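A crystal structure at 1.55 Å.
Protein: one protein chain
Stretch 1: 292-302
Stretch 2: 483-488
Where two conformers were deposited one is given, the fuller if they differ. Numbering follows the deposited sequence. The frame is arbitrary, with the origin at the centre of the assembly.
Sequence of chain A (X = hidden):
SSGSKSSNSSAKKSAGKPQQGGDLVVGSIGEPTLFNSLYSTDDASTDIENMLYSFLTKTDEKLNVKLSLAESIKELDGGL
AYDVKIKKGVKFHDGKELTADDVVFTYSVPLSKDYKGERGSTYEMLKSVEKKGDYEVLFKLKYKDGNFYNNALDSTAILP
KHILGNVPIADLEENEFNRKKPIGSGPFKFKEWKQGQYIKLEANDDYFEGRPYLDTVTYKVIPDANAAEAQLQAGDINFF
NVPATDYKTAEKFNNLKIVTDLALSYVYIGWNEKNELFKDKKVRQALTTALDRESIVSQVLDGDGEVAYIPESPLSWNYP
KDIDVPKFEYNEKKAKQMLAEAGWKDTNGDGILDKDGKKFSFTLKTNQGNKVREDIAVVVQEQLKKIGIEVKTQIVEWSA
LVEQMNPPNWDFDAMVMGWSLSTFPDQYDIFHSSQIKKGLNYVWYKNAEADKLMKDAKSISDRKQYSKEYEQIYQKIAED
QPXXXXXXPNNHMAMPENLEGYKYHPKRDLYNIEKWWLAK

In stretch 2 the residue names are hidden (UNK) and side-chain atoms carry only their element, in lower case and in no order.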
# COMPACT_ATOMS: atom_id res chain seq x y z
N ASP A 292 24.57 -6.00 2.48
CA ASP A 292 25.13 -4.75 2.94
C ASP A 292 24.09 -3.66 2.68
O ASP A 292 24.16 -2.93 1.69
CB ASP A 292 26.44 -4.45 2.20
CG ASP A 292 27.19 -3.27 2.79
OD1 ASP A 292 28.38 -3.10 2.44
OD2 ASP A 292 26.58 -2.50 3.59
N ARG A 293 23.11 -3.58 3.56
CA ARG A 293 21.98 -2.67 3.35
C ARG A 293 22.38 -1.19 3.37
O ARG A 293 21.80 -0.37 2.67
CB ARG A 293 20.86 -2.99 4.34
CG ARG A 293 20.11 -4.29 4.01
CD ARG A 293 19.04 -4.60 5.01
NE ARG A 293 19.67 -4.99 6.25
CZ ARG A 293 19.13 -4.86 7.46
NH1 ARG A 293 17.92 -4.32 7.65
NH2 ARG A 293 19.83 -5.27 8.49
N GLU A 294 23.42 -0.84 4.13
CA GLU A 294 23.90 0.55 4.11
C GLU A 294 24.50 0.89 2.74
O GLU A 294 24.27 1.98 2.20
CB GLU A 294 24.91 0.77 5.23
CG GLU A 294 24.37 0.35 6.60
CD GLU A 294 24.37 1.49 7.58
OE1 GLU A 294 25.34 1.58 8.37
OE2 GLU A 294 23.41 2.30 7.52
N SER A 295 25.26 -0.04 2.17
CA SER A 295 25.80 0.16 0.83
C SER A 295 24.69 0.25 -0.22
O SER A 295 24.79 1.02 -1.17
CB SER A 295 26.78 -0.97 0.50
OG SER A 295 27.22 -0.89 -0.85
N ILE A 296 23.64 -0.56 -0.06
CA ILE A 296 22.48 -0.48 -0.96
C ILE A 296 21.91 0.94 -0.97
O ILE A 296 21.73 1.53 -2.03
CB ILE A 296 21.38 -1.52 -0.58
CG1 ILE A 296 21.84 -2.90 -1.08
CG2 ILE A 296 20.01 -1.12 -1.16
CD1 ILE A 296 21.01 -4.05 -0.57
N VAL A 297 21.65 1.49 0.20
CA VAL A 297 21.14 2.85 0.31
C VAL A 297 22.13 3.87 -0.28
O VAL A 297 21.72 4.78 -1.00
CB VAL A 297 20.79 3.18 1.77
CG1 VAL A 297 20.45 4.67 1.97
CG2 VAL A 297 19.61 2.32 2.22
N SER A 298 23.42 3.73 0.02
CA SER A 298 24.43 4.65 -0.50
C SER A 298 24.53 4.59 -2.02
O SER A 298 24.63 5.61 -2.70
CB SER A 298 25.80 4.32 0.07
OG SER A 298 25.77 4.54 1.45
N GLN A 299 24.48 3.37 -2.54
CA GLN A 299 24.74 3.07 -3.93
C GLN A 299 23.50 3.41 -4.73
O GLN A 299 23.52 4.31 -5.57
CB GLN A 299 25.10 1.58 -4.04
CG GLN A 299 25.63 1.06 -5.36
CD GLN A 299 26.05 -0.42 -5.25
OE1 GLN A 299 26.19 -0.98 -4.15
NE2 GLN A 299 26.27 -1.03 -6.39
N VAL A 300 22.39 2.77 -4.40
CA VAL A 300 21.19 2.84 -5.20
C VAL A 300 20.33 4.09 -4.97
O VAL A 300 19.68 4.57 -5.91
CB VAL A 300 20.36 1.57 -5.02
CG1 VAL A 300 19.22 1.57 -5.96
CG2 VAL A 300 21.22 0.32 -5.26
N LEU A 301 20.29 4.61 -3.74
CA LEU A 301 19.48 5.79 -3.38
C LEU A 301 20.33 7.07 -3.25
O LEU A 301 19.83 8.14 -2.90
CB LEU A 301 18.72 5.58 -2.04
CG LEU A 301 17.59 4.57 -1.87
CD1 LEU A 301 16.59 4.75 -2.98
CD2 LEU A 301 18.06 3.15 -1.83
N ASP A 302 21.63 6.97 -3.56
CA ASP A 302 22.55 8.09 -3.36
C ASP A 302 22.45 8.64 -1.93
O ASP A 302 22.53 9.84 -1.70
CB ASP A 302 22.31 9.18 -4.41
CG ASP A 302 22.86 8.80 -5.79
OD1 ASP A 302 23.34 7.65 -5.96
OD2 ASP A 302 22.81 9.66 -6.71
N UNK A 483 10.68 -10.90 6.35
CA UNK A 483 11.24 -10.06 5.31
C UNK A 483 12.67 -9.69 5.72
O UNK A 483 13.00 -9.69 6.90
c UNK A 483 6.94 -7.39 4.91
c UNK A 483 8.31 -7.50 5.19
c UNK A 483 6.27 -8.43 4.35
c UNK A 483 9.02 -8.67 4.92
o UNK A 483 4.93 -8.29 4.10
c UNK A 483 10.51 -8.72 5.21
c UNK A 483 8.32 -9.73 4.38
c UNK A 483 6.96 -9.62 4.09
N UNK A 484 13.48 -9.34 4.71
CA UNK A 484 14.62 -8.47 4.91
C UNK A 484 14.12 -7.05 4.72
O UNK A 484 13.72 -6.65 3.62
o UNK A 484 16.26 -10.10 4.24
c UNK A 484 16.89 -7.86 4.09
c UNK A 484 15.79 -8.80 3.94
N UNK A 485 14.13 -6.27 5.78
CA UNK A 485 13.69 -4.90 5.70
C UNK A 485 14.81 -4.11 5.05
O UNK A 485 15.96 -4.26 5.44
c UNK A 485 11.32 -6.93 9.10
c UNK A 485 12.17 -5.12 7.71
c UNK A 485 10.04 -6.57 8.76
c UNK A 485 13.33 -4.39 7.11
c UNK A 485 9.82 -5.50 7.89
c UNK A 485 12.39 -6.20 8.57
c UNK A 485 10.88 -4.79 7.38
N UNK A 486 14.49 -3.28 4.06
CA UNK A 486 15.53 -2.58 3.30
C UNK A 486 15.66 -1.11 3.70
O UNK A 486 16.69 -0.71 4.22
c UNK A 486 15.18 -4.13 -0.29
c UNK A 486 15.55 -4.17 1.18
c UNK A 486 16.96 -4.72 1.41
c UNK A 486 15.34 -2.76 1.78
N UNK A 487 14.64 -0.30 3.46
CA UNK A 487 14.71 1.12 3.81
C UNK A 487 13.35 1.80 3.94
O UNK A 487 12.35 1.30 3.47
o UNK A 487 14.05 1.18 -2.53
c UNK A 487 15.58 1.90 2.83
c UNK A 487 15.20 0.50 -0.62
c UNK A 487 13.94 2.50 -0.53
c UNK A 487 15.15 1.74 1.40
c UNK A 487 14.39 1.40 -1.22
c UNK A 487 14.33 2.67 0.78
c UNK A 487 15.58 0.67 0.66
N UNK A 488 13.36 2.96 4.58
CA UNK A 488 12.21 3.87 4.60
C UNK A 488 12.40 4.94 3.54
O UNK A 488 13.33 5.75 3.65
c UNK A 488 10.97 2.63 7.18
c UNK A 488 10.89 1.71 8.22
c UNK A 488 11.84 1.72 9.22
c UNK A 488 12.87 2.63 9.19
c UNK A 488 12.01 3.54 7.11
c UNK A 488 12.10 4.53 5.98
o UNK A 488 11.78 0.81 10.27
c UNK A 488 12.94 3.55 8.14

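Position 483 carries eight side-chain atoms: one carbon leading into a ring of six carbons, with a single oxygen on the carbon at the far end. A six-membered carbon ring with a hydroxyl is a tyrosine, Tyr483. It lies out of reach of the helical stretch, and its hydroxyl is hydrogen-bonded elsewhere in the structure, which suits a polar group on a buried ring.

At 484 the side chain is short, one carbon bearing one oxygen and one further carbon. Its terminal carbon lies 4.0 Å from Arg293 CD. Branching into oxygen and carbon at the first atom identifies Thr484. The methyl, CG2, meets the aliphatic part of the arginine, while OG1 is satisfied by a hydrogen bond elsewhere.

Position 485 has seven carbons, one followed by a six-membered ring, and no side-chain oxygen. The bond from CA to CB points sideways and the ring leads away from the helix, so the main chain makes the closest contact: the backbone O of 485 accepts a hydrogen bond from Arg293 NH1 at 3.0 Å. A bare six-carbon ring means Phe485, and lacking a polar atom it leaves no hydroxyl to be satisfied in its buried site.

Four carbons, forked at the second, occupy 486. One branch tip approaches Arg293 CG to 4.1 Å. The fork beyond CB defines Leu486. Although its CA-to-CB bond points sideways, the end of the side chain comes nearer the helix and packs CD2 against the arginine's methylenes.

At 487 there are again eight atoms, a carbon and a six-carbon ring bearing one oxygen; the CA-to-CB bond points toward the helix. CB lies 4.1 Å from Val297 CG2, and Leu301 CD2 sits over one ring face, 4.1 Å from the centroid and 12° off the normal. This is Tyr487; its broad face suits a CH-pi contact with the leucine methyl.

Position 488 has the same composition, one carbon and a six-carbon ring with one oxygen, but touches nothing on stretch 1. It is Tyr488; the residue is buried, and its hydroxyl is satisfied by a hydrogen bond elsewhere, so the polar group is not left without a partner.

The helix and strand run at 38° to each other, 8.8 Å apart at closest approach. Arg293 anchors one end: its methylenes pack on Thr484 and Leu486 while its guanidinium edge reaches the carbonyl of Phe485. Further along, Val297 and Leu301 pack on Tyr487. Asp292 OD2 caps the helix start, accepting from Ser295 N at 3.1 Å. One directional polar bond thus accompanies an otherwise apolar fit.

Stretch 2 483-488: YTFLYY
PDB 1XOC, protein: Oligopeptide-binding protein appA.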